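Local coordinates for major capsid protein (Paramecium bursaria Chlorella virus 1, PDB 5TIP), which self-assembles as trimers into the large icosahedral capsid of the virus, where it is the major, glycosylated shell protein, at residues Asp105-Asp110 against Leu150-Asn155; Glu228-Thr233 against Tyr416-Asn421; Asn249-Phe254 against Asn375-Leu380. All blocks are in the same frame, centred on the assembly; numbering follows the deposited sequence.

Interaction 1 (Asp105-Asp110 against Leu150-Asn155); sequences DKHYND and LIFFFN
Within the N-terminal jelly-roll domain of this double jelly-roll capsid protein, H107 and F152 pack ring against ring. They join the end of strand 102-108 to the turn that leads into the short helix 153-156. The CD1-CE1 side of F152 lies over one face of the H107 imidazole. Its CE1 sits 3.4 Å above the centre of that face. The two planes are 32° apart, so the pair is oblique. H107 CG lies anti to its own carbonyl carbon (chi1 -65°), which starts the ring toward the turn. At the imidazole edge, CE1 comes 3.3 Å from the backbone O of I151, and I151 CG1 packs near ND1.

D105, two residues back on the same side of the strand, fixes the ring from its other end. H107 NE2 donates to D105 OD2 at 2.8 Å, meeting the oxygen from above the carboxylate plane. The same OD2 lies at the edge of the F152 ring, 3.7 Å from CD1. D105 OD1 has its own donors, the backbone N of K106 and that of L230 in the second jelly roll. W111 of helix 109-119 also meets the H107 ring edge-to-face.

The turn is pinned in its own right. F152 N donates to N155 OD1 in the carbonyl plane, on a lone pair. Two waters complete the contact. One donates to D105 OD2 and is weakly bonded by F153 N. The other lies 2.7 Å from H107 ND1 and accepts from I151 N at 2.8 Å.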
loop_
_atom_site.group_PDB
_atom_site.type_symbol
_atom_site.label_atom_id
_atom_site.label_comp_id
_atom_site.label_asym_id
_atom_site.label_seq_id
_atom_site.Cartn_x
_atom_site.Cartn_y
_atom_site.Cartn_z
ATOM N N ASP A 105 -9.621 -26.509 10.532
ATOM C CA ASP A 105 -8.518 -25.624 10.872
ATOM C C ASP A 105 -8.758 -25.095 12.277
ATOM O O ASP A 105 -9.887 -25.100 12.774
ATOM C CB ASP A 105 -8.395 -24.475 9.865
ATOM C CG ASP A 105 -7.013 -23.857 9.852
ATOM O OD1 ASP A 105 -6.131 -24.351 10.585
ATOM O OD2 ASP A 105 -6.809 -22.876 9.104
ATOM N N LYS A 106 -7.683 -24.639 12.916
ATOM C CA LYS A 106 -7.793 -24.051 14.244
ATOM C C LYS A 106 -6.726 -22.981 14.397
ATOM O O LYS A 106 -5.547 -23.235 14.136
ATOM C CB LYS A 106 -7.652 -25.112 15.342
ATOM C CG LYS A 106 -7.739 -24.545 16.750
ATOM C CD LYS A 106 -7.772 -25.646 17.799
ATOM C CE LYS A 106 -7.924 -25.068 19.198
ATOM N NZ LYS A 106 -8.053 -26.132 20.232
ATOM N N HIS A 107 -7.143 -21.793 14.825
ATOM C CA HIS A 107 -6.258 -20.650 14.970
ATOM C C HIS A 107 -6.173 -20.225 16.432
ATOM O O HIS A 107 -6.998 -20.612 17.263
ATOM C CB HIS A 107 -6.744 -19.484 14.105
ATOM C CG HIS A 107 -6.679 -19.762 12.635
ATOM N ND1 HIS A 107 -7.138 -18.872 11.689
ATOM C CD2 HIS A 107 -6.208 -20.831 11.948
ATOM C CE1 HIS A 107 -6.955 -19.380 10.483
ATOM N NE2 HIS A 107 -6.393 -20.568 10.613
ATOM N N TYR A 108 -5.156 -19.423 16.736
ATOM C CA TYR A 108 -4.900 -18.954 18.088
ATOM C C TYR A 108 -4.644 -17.453 18.049
ATOM O O TYR A 108 -4.295 -16.895 17.007
ATOM C CB TYR A 108 -3.704 -19.685 18.714
ATOM C CG TYR A 108 -3.791 -21.193 18.599
ATOM C CD1 TYR A 108 -3.324 -21.848 17.467
ATOM C CD2 TYR A 108 -4.351 -21.958 19.613
ATOM C CE1 TYR A 108 -3.406 -23.222 17.349
ATOM C CE2 TYR A 108 -4.435 -23.335 19.503
ATOM C CZ TYR A 108 -3.961 -23.961 18.369
ATOM O OH TYR A 108 -4.041 -25.330 18.250
ATOM N N ASN A 109 -4.822 -16.795 19.201
ATOM C CA ASN A 109 -4.651 -15.345 19.237
ATOM C C ASN A 109 -3.219 -14.937 18.913
ATOM O O ASN A 109 -2.999 -13.887 18.299
ATOM C CB ASN A 109 -5.077 -14.779 20.594
ATOM C CG ASN A 109 -4.345 -15.413 21.755
ATOM O OD1 ASN A 109 -3.492 -16.279 21.571
ATOM N ND2 ASN A 109 -4.668 -14.973 22.965
ATOM N N ASP A 110 -2.233 -15.748 19.306
ATOM C CA ASP A 110 -0.855 -15.419 18.961
ATOM C C ASP A 110 -0.607 -15.580 17.467
ATOM O O ASP A 110 0.276 -14.916 16.911
ATOM C CB ASP A 110 0.121 -16.279 19.764
ATOM C CG ASP A 110 1.571 -15.872 19.549
ATOM O OD1 ASP A 110 1.957 -14.775 20.006
ATOM O OD2 ASP A 110 2.324 -16.646 18.923
ATOM N N LEU A 150 -12.200 -13.309 11.142
ATOM C CA LEU A 150 -11.542 -14.603 11.060
ATOM C C LEU A 150 -10.804 -14.726 9.734
ATOM O O LEU A 150 -11.167 -14.098 8.735
ATOM C CB LEU A 150 -12.557 -15.739 11.207
ATOM C CG LEU A 150 -13.329 -15.800 12.526
ATOM C CD1 LEU A 150 -14.160 -17.073 12.605
ATOM C CD2 LEU A 150 -12.389 -15.692 13.719
ATOM N N ILE A 151 -9.750 -15.540 9.732
ATOM C CA ILE A 151 -8.882 -15.637 8.564
ATOM C C ILE A 151 -8.715 -17.092 8.144
ATOM O O ILE A 151 -7.609 -17.528 7.804
ATOM C CB ILE A 151 -7.515 -14.979 8.832
ATOM C CG1 ILE A 151 -6.938 -15.452 10.169
ATOM C CG2 ILE A 151 -7.646 -13.463 8.810
ATOM C CD1 ILE A 151 -5.648 -14.765 10.561
ATOM N N PHE A 152 -9.808 -17.851 8.155
ATOM C CA PHE A 152 -9.781 -19.197 7.607
ATOM C C PHE A 152 -9.776 -19.126 6.080
ATOM O O PHE A 152 -9.814 -18.045 5.483
ATOM C CB PHE A 152 -10.956 -20.013 8.141
ATOM C CG PHE A 152 -10.874 -20.296 9.616
ATOM C CD1 PHE A 152 -9.849 -21.070 10.133
ATOM C CD2 PHE A 152 -11.821 -19.780 10.487
ATOM C CE1 PHE A 152 -9.771 -21.327 11.489
ATOM C CE2 PHE A 152 -11.748 -20.034 11.844
ATOM C CZ PHE A 152 -10.722 -20.808 12.345
ATOM N N PHE A 153 -9.731 -20.293 5.431
ATOM C CA PHE A 153 -9.529 -20.320 3.984
ATOM C C PHE A 153 -10.684 -19.658 3.243
ATOM O O PHE A 153 -10.468 -18.957 2.246
ATOM C CB PHE A 153 -9.326 -21.759 3.499
ATOM C CG PHE A 153 -10.511 -22.656 3.722
ATOM C CD1 PHE A 153 -10.652 -23.356 4.908
ATOM C CD2 PHE A 153 -11.474 -22.814 2.737
ATOM C CE1 PHE A 153 -11.737 -24.185 5.113
ATOM C CE2 PHE A 153 -12.562 -23.641 2.938
ATOM C CZ PHE A 153 -12.694 -24.328 4.126
ATOM N N PHE A 154 -11.915 -19.852 3.713
ATOM C CA PHE A 154 -13.064 -19.257 3.045
ATOM C C PHE A 154 -13.328 -17.825 3.492
ATOM O O PHE A 154 -14.262 -17.197 2.982
ATOM C CB PHE A 154 -14.318 -20.110 3.266
ATOM C CG PHE A 154 -14.765 -20.189 4.697
ATOM C CD1 PHE A 154 -14.183 -21.090 5.573
ATOM C CD2 PHE A 154 -15.787 -19.379 5.162
ATOM C CE1 PHE A 154 -14.601 -21.167 6.887
ATOM C CE2 PHE A 154 -16.210 -19.452 6.475
ATOM C CZ PHE A 154 -15.616 -20.347 7.338
ATOM N N ASN A 155 -12.536 -17.297 4.423
ATOM C CA ASN A 155 -12.676 -15.911 4.848
ATOM C C ASN A 155 -11.779 -14.955 4.078
ATOM O O ASN A 155 -12.012 -13.741 4.122
ATOM C CB ASN A 155 -12.353 -15.772 6.338
ATOM C CG ASN A 155 -13.212 -16.658 7.208
ATOM O OD1 ASN A 155 -12.708 -17.342 8.097
ATOM N ND2 ASN A 155 -14.517 -16.649 6.964
HETATM O O HOH W 1 -8.114 -22.308 7.006
HETATM O O HOH W 2 -9.400 -17.332 11.811
#

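Interaction 2 (Glu228-Thr233 against Tyr416-Asn421); sequences EQLQFT and YAKNYN
Strands 223-237 and 412-426 are antiparallel neighbours, paired here in the buried part of a sheet. Backbone bonds join Q229 with N419 and Q231 with A417.

On the face with Q229 and N419, amides interlock. Q229 OE1 accepts from two side chains. N419 ND2 reaches it at 3.0 Å in the carbonyl plane, on a lone pair. N421 ND2 comes from above that plane, also at 3.0 Å, and is bonded to Y434 O as well. N419 ND2 also donates to Y420 O. N419 OD1 takes a weak bond from Q231 NE2, whose stronger partner is N255 O. A water donates to both N419 OD1 and Q229 OE1.

These strands belong to the C-terminal jelly roll, and the opposite face of the pair carries charge. K418 NZ donates to the anti lone pair of E228 OE1 at 2.9 Å, the two side chains crossing at about a right angle. K259 and R362 also form salt bridges with this carboxylate. E228 CG packs 3.5 Å from Y420 CE1.

Beyond the paired residues, the F232 and Y416 rings lie nearly parallel but slid apart, planes 21° apart. F232 CD1 approaches Y416 CE1 to 3.4 Å.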
loop_
_atom_site.group_PDB
_atom_site.type_symbol
_atom_site.label_atom_id
_atom_site.label_comp_id
_atom_site.label_asym_id
_atom_site.label_seq_id
_atom_site.Cartn_x
_atom_site.Cartn_y
_atom_site.Cartn_z
ATOM N N GLU A 228 -5.985 -23.815 2.707
ATOM C CA GLU A 228 -4.798 -23.642 3.525
ATOM C C GLU A 228 -5.140 -23.944 4.977
ATOM O O GLU A 228 -6.268 -23.722 5.426
ATOM C CB GLU A 228 -4.237 -22.224 3.393
ATOM C CG GLU A 228 -3.741 -21.909 1.994
ATOM C CD GLU A 228 -3.147 -20.521 1.872
ATOM O OE1 GLU A 228 -2.918 -19.877 2.917
ATOM O OE2 GLU A 228 -2.920 -20.071 0.729
ATOM N N GLN A 229 -4.152 -24.454 5.705
ATOM C CA GLN A 229 -4.310 -24.799 7.106
ATOM C C GLN A 229 -3.160 -24.208 7.905
ATOM O O GLN A 229 -2.087 -23.921 7.370
ATOM C CB GLN A 229 -4.340 -26.317 7.316
ATOM C CG GLN A 229 -5.504 -27.028 6.670
ATOM C CD GLN A 229 -5.408 -28.527 6.839
ATOM O OE1 GLN A 229 -4.457 -29.155 6.374
ATOM N NE2 GLN A 229 -6.382 -29.108 7.524
ATOM N N LEU A 230 -3.397 -24.031 9.198
ATOM C CA LEU A 230 -2.360 -23.614 10.126
ATOM C C LEU A 230 -1.927 -24.810 10.962
ATOM O O LEU A 230 -2.763 -25.599 11.414
ATOM C CB LEU A 230 -2.847 -22.486 11.038
ATOM C CG LEU A 230 -1.823 -22.023 12.076
ATOM C CD1 LEU A 230 -0.691 -21.248 11.416
ATOM C CD2 LEU A 230 -2.483 -21.200 13.170
ATOM N N GLN A 231 -0.621 -24.946 11.156
ATOM C CA GLN A 231 -0.066 -25.982 12.012
ATOM C C GLN A 231 0.638 -25.318 13.182
ATOM O O GLN A 231 1.422 -24.383 12.993
ATOM C CB GLN A 231 0.902 -26.890 11.249
ATOM C CG GLN A 231 0.264 -27.630 10.088
ATOM C CD GLN A 231 1.231 -28.565 9.389
ATOM O OE1 GLN A 231 1.643 -29.581 9.949
ATOM N NE2 GLN A 231 1.600 -28.225 8.161
ATOM N N PHE A 232 0.345 -25.800 14.385
ATOM C CA PHE A 232 0.963 -25.280 15.600
ATOM C C PHE A 232 0.827 -26.346 16.671
ATOM O O PHE A 232 -0.293 -26.699 17.054
ATOM C CB PHE A 232 0.298 -23.972 16.035
ATOM C CG PHE A 232 0.812 -23.432 17.337
ATOM C CD1 PHE A 232 2.072 -22.865 17.421
ATOM C CD2 PHE A 232 0.030 -23.487 18.478
ATOM C CE1 PHE A 232 2.542 -22.366 18.619
ATOM C CE2 PHE A 232 0.495 -22.991 19.677
ATOM C CZ PHE A 232 1.753 -22.429 19.749
ATOM N N THR A 233 1.958 -26.866 17.143
ATOM C CA THR A 233 1.975 -27.965 18.097
ATOM C C THR A 233 2.196 -27.501 19.531
ATOM O O THR A 233 2.412 -28.337 20.415
ATOM C CB THR A 233 3.050 -28.981 17.709
ATOM O OG1 THR A 233 4.342 -28.363 17.785
ATOM C CG2 THR A 233 2.819 -29.479 16.290
ATOM N N TYR A 416 5.012 -21.582 13.631
ATOM C CA TYR A 416 3.817 -21.783 12.829
ATOM C C TYR A 416 4.194 -22.258 11.433
ATOM O O TYR A 416 5.259 -21.921 10.908
ATOM C CB TYR A 416 2.990 -20.497 12.732
ATOM C CG TYR A 416 2.522 -19.979 14.071
ATOM C CD1 TYR A 416 1.390 -20.501 14.681
ATOM C CD2 TYR A 416 3.220 -18.977 14.730
ATOM C CE1 TYR A 416 0.961 -20.034 15.907
ATOM C CE2 TYR A 416 2.799 -18.505 15.957
ATOM C CZ TYR A 416 1.669 -19.038 16.540
ATOM O OH TYR A 416 1.244 -18.573 17.762
ATOM N N ALA A 417 3.304 -23.048 10.840
ATOM C CA ALA A 417 3.468 -23.519 9.473
ATOM C C ALA A 417 2.134 -23.414 8.756
ATOM O O ALA A 417 1.102 -23.826 9.296
ATOM C CB ALA A 417 3.979 -24.964 9.438
ATOM N N LYS A 418 2.163 -22.876 7.540
ATOM C CA LYS A 418 0.973 -22.751 6.709
ATOM C C LYS A 418 1.113 -23.761 5.579
ATOM O O LYS A 418 2.042 -23.687 4.787
ATOM C CB LYS A 418 0.827 -21.335 6.154
ATOM C CG LYS A 418 -0.609 -20.932 5.858
ATOM C CD LYS A 418 -1.458 -20.957 7.118
ATOM C CE LYS A 418 -2.552 -19.907 7.089
ATOM N NZ LYS A 418 -3.324 -19.916 5.821
ATOM N N ASN A 419 0.179 -24.696 5.507
ATOM C CA ASN A 419 0.231 -25.761 4.518
ATOM C C ASN A 419 -1.028 -25.743 3.665
ATOM O O ASN A 419 -2.014 -25.072 3.977
ATOM C CB ASN A 419 0.391 -27.131 5.188
ATOM C CG ASN A 419 -0.822 -27.524 6.006
ATOM O OD1 ASN A 419 -0.916 -27.206 7.189
ATOM N ND2 ASN A 419 -1.759 -28.227 5.378
ATOM N N TYR A 420 -0.981 -26.497 2.572
ATOM C CA TYR A 420 -2.133 -26.698 1.708
ATOM C C TYR A 420 -2.780 -28.045 1.996
ATOM O O TYR A 420 -2.131 -28.986 2.457
ATOM C CB TYR A 420 -1.737 -26.624 0.230
ATOM C CG TYR A 420 -1.560 -25.219 -0.297
ATOM C CD1 TYR A 420 -2.656 -24.395 -0.508
ATOM C CD2 TYR A 420 -0.299 -24.720 -0.594
ATOM C CE1 TYR A 420 -2.502 -23.112 -0.995
ATOM C CE2 TYR A 420 -0.136 -23.438 -1.085
ATOM C CZ TYR A 420 -1.240 -22.638 -1.278
ATOM O OH TYR A 420 -1.085 -21.360 -1.762
ATOM N N ASN A 421 -4.079 -28.123 1.722
ATOM C CA ASN A 421 -4.815 -29.372 1.812
ATOM C C ASN A 421 -5.978 -29.289 0.834
ATOM O O ASN A 421 -6.264 -28.230 0.271
ATOM C CB ASN A 421 -5.292 -29.644 3.243
ATOM C CG ASN A 421 -5.500 -31.121 3.519
ATOM O OD1 ASN A 421 -5.953 -31.870 2.654
ATOM N ND2 ASN A 421 -5.156 -31.549 4.728
HETATM O O HOH W 3 -2.282 -29.278 8.744
#

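Interaction 3 (Asn249-Phe254 against Asn375-Leu380)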
loop_
_atom_site.group_PDB
_atom_site.type_symbol
_atom_site.label_atom_id
_atom_site.label_comp_id
_atom_site.label_asym_id
_atom_site.label_seq_id
_atom_site.Cartn_x
_atom_site.Cartn_y
_atom_site.Cartn_z
ATOM N N ASN A 249 18.234 -26.908 19.120
ATOM C CA ASN A 249 17.766 -27.636 17.942
ATOM C C ASN A 249 16.338 -28.088 18.229
ATOM O O ASN A 249 16.120 -29.035 18.990
ATOM C CB ASN A 249 18.664 -28.824 17.609
ATOM C CG ASN A 249 20.061 -28.407 17.202
ATOM O OD1 ASN A 249 20.244 -27.427 16.482
ATOM N ND2 ASN A 249 21.058 -29.161 17.653
ATOM N N ILE A 250 15.370 -27.408 17.626
ATOM C CA ILE A 250 13.961 -27.717 17.827
ATOM C C ILE A 250 13.517 -28.653 16.711
ATOM O O ILE A 250 13.563 -28.291 15.530
ATOM C CB ILE A 250 13.102 -26.443 17.860
ATOM C CG1 ILE A 250 13.341 -25.655 19.151
ATOM C CG2 ILE A 250 11.629 -26.794 17.728
ATOM C CD1 ILE A 250 14.534 -24.725 19.111
ATOM N N ARG A 251 13.102 -29.860 17.084
ATOM C CA ARG A 251 12.604 -30.833 16.119
ATOM C C ARG A 251 11.223 -30.387 15.659
ATOM O O ARG A 251 10.277 -30.358 16.452
ATOM C CB ARG A 251 12.557 -32.219 16.758
ATOM C CG ARG A 251 12.097 -33.351 15.848
ATOM C CD ARG A 251 13.137 -33.683 14.789
ATOM N NE ARG A 251 12.735 -34.818 13.961
ATOM C CZ ARG A 251 13.021 -36.087 14.241
ATOM N NH1 ARG A 251 13.716 -36.387 15.330
ATOM N NH2 ARG A 251 12.616 -37.057 13.432
ATOM N N LEU A 252 11.101 -30.029 14.384
ATOM C CA LEU A 252 9.821 -29.585 13.854
ATOM C C LEU A 252 8.924 -30.788 13.597
ATOM O O LEU A 252 9.391 -31.856 13.196
ATOM C CB LEU A 252 10.016 -28.787 12.564
ATOM C CG LEU A 252 10.890 -27.530 12.635
ATOM C CD1 LEU A 252 10.980 -26.851 11.275
ATOM C CD2 LEU A 252 10.363 -26.561 13.682
ATOM N N ASN A 253 7.659 -30.559 13.802
ATOM C CA ASN A 253 6.705 -31.571 13.611
ATOM C C ASN A 253 5.549 -31.064 12.758
ATOM O O ASN A 253 4.478 -30.865 13.213
ATOM C CB ASN A 253 6.306 -32.138 14.981
ATOM C CG ASN A 253 5.178 -33.085 14.918
ATOM O OD1 ASN A 253 4.980 -33.751 13.969
ATOM N ND2 ASN A 253 4.439 -33.139 15.946
ATOM N N PHE A 254 5.843 -30.854 11.497
ATOM C CA PHE A 254 4.892 -30.374 10.509
ATOM C C PHE A 254 4.688 -31.433 9.432
ATOM O O PHE A 254 5.465 -32.385 9.313
ATOM C CB PHE A 254 5.378 -29.062 9.886
ATOM C CG PHE A 254 5.570 -27.954 10.886
ATOM C CD1 PHE A 254 4.629 -27.721 11.875
ATOM C CD2 PHE A 254 6.705 -27.162 10.848
ATOM C CE1 PHE A 254 4.809 -26.707 12.797
ATOM C CE2 PHE A 254 6.891 -26.149 11.767
ATOM C CZ PHE A 254 5.942 -25.922 12.742
ATOM N N ASN A 375 13.302 -35.873 9.333
ATOM C CA ASN A 375 13.875 -34.995 10.346
ATOM C C ASN A 375 14.008 -33.593 9.771
ATOM O O ASN A 375 14.828 -33.357 8.879
ATOM C CB ASN A 375 15.231 -35.519 10.828
ATOM C CG ASN A 375 15.794 -34.716 11.992
ATOM O OD1 ASN A 375 15.927 -33.493 11.919
ATOM N ND2 ASN A 375 16.122 -35.405 13.078
ATOM N N ALA A 376 13.205 -32.667 10.286
ATOM C CA ALA A 376 13.335 -31.248 9.994
ATOM C C ALA A 376 13.597 -30.531 11.308
ATOM O O ALA A 376 12.831 -30.684 12.264
ATOM C CB ALA A 376 12.080 -30.693 9.318
ATOM N N THR A 377 14.668 -29.747 11.353
ATOM C CA THR A 377 15.123 -29.139 12.593
ATOM C C THR A 377 15.435 -27.668 12.371
ATOM O O THR A 377 16.039 -27.295 11.361
ATOM C CB THR A 377 16.365 -29.863 13.132
ATOM O OG1 THR A 377 16.058 -31.248 13.340
ATOM C CG2 THR A 377 16.821 -29.250 14.444
ATOM N N LEU A 378 15.017 -26.837 13.321
ATOM C CA LEU A 378 15.343 -25.416 13.329
ATOM C C LEU A 378 16.484 -25.193 14.316
ATOM O O LEU A 378 16.283 -25.265 15.533
ATOM C CB LEU A 378 14.120 -24.582 13.703
ATOM C CG LEU A 378 14.342 -23.072 13.805
ATOM C CD1 LEU A 378 14.717 -22.482 12.454
ATOM C CD2 LEU A 378 13.112 -22.383 14.376
ATOM N N SER A 379 17.678 -24.934 13.793
ATOM C CA SER A 379 18.854 -24.705 14.622
ATOM C C SER A 379 18.942 -23.220 14.952
ATOM O O SER A 379 19.037 -22.383 14.048
ATOM C CB SER A 379 20.120 -25.180 13.912
ATOM O OG SER A 379 21.260 -25.023 14.736
ATOM N N LEU A 380 18.926 -22.897 16.242
ATOM C CA LEU A 380 18.881 -21.519 16.706
ATOM C C LEU A 380 20.143 -21.180 17.485
ATOM O O LEU A 380 20.766 -22.047 18.102
ATOM C CB LEU A 380 17.656 -21.273 17.595
ATOM C CG LEU A 380 16.281 -21.499 16.968
ATOM C CD1 LEU A 380 15.194 -21.305 18.009
ATOM C CD2 LEU A 380 16.073 -20.557 15.794
HETATM O O HOH W 4 10.934 -33.718 12.184
#
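N375, just before strand 376-387 of the C-terminal jelly roll, stacks its amide on R251 of the antiparallel neighbour, strand 247-251. The amide lies over one face of the guanidinium, with ND2 3.3 Å above the centre and the planes 15° apart. R251 NH2 donates to D374 O, and R251 NE to a water that also accepts from A376 N.

A376 receives L252 at the end of the pairing. A376 O accepts from L252 N at 2.8 Å. L252 CB and A376 CB lie 4.3 Å apart. T377 faces R251 in a non-hydrogen-bonded pair. Its OG1 donates back to N375 OD1 at 2.7 Å, on a lone pair in the carbonyl plane, and so steadies the amide that stacks on R251. Its CG2 packs on N249 CB.

L378 forms the hydrogen-bonded pair with I250. Both backbone bonds are nearly straight. L378 CB meets L252 CD2 on the buried side, where I317 of strand 312-319 also packs on L378. S379 faces N249 in a non-hydrogen-bonded pair. L380 extends the apolar side, and its CD1 touches I250 CD1 at 3.7 Å.

Overall arrangement
Interaction 1 lies in the N-terminal jelly roll; interactions 2 and 3 lie in the C-terminal one. Interaction 1 closes first along the chain, and interaction 3 is nested inside the loop closed by interaction 2. The centres of 1 and 2 are about 10 Å apart, and the two touch: D110 OD2 and Y416 OH are hydrogen-bonded, and Y108 packs on F232. This joins the two jelly rolls within one capsid subunit. The centres of 2 and 3 are about 15 Å apart. They belong to separate sheets, and F254 bridges them by packing on A417. Interactions 1 and 3 do not meet; their nearest atoms are about 10 Å apart. The strand pair of interaction 2 meets both the N-terminal domain and the segment of F254.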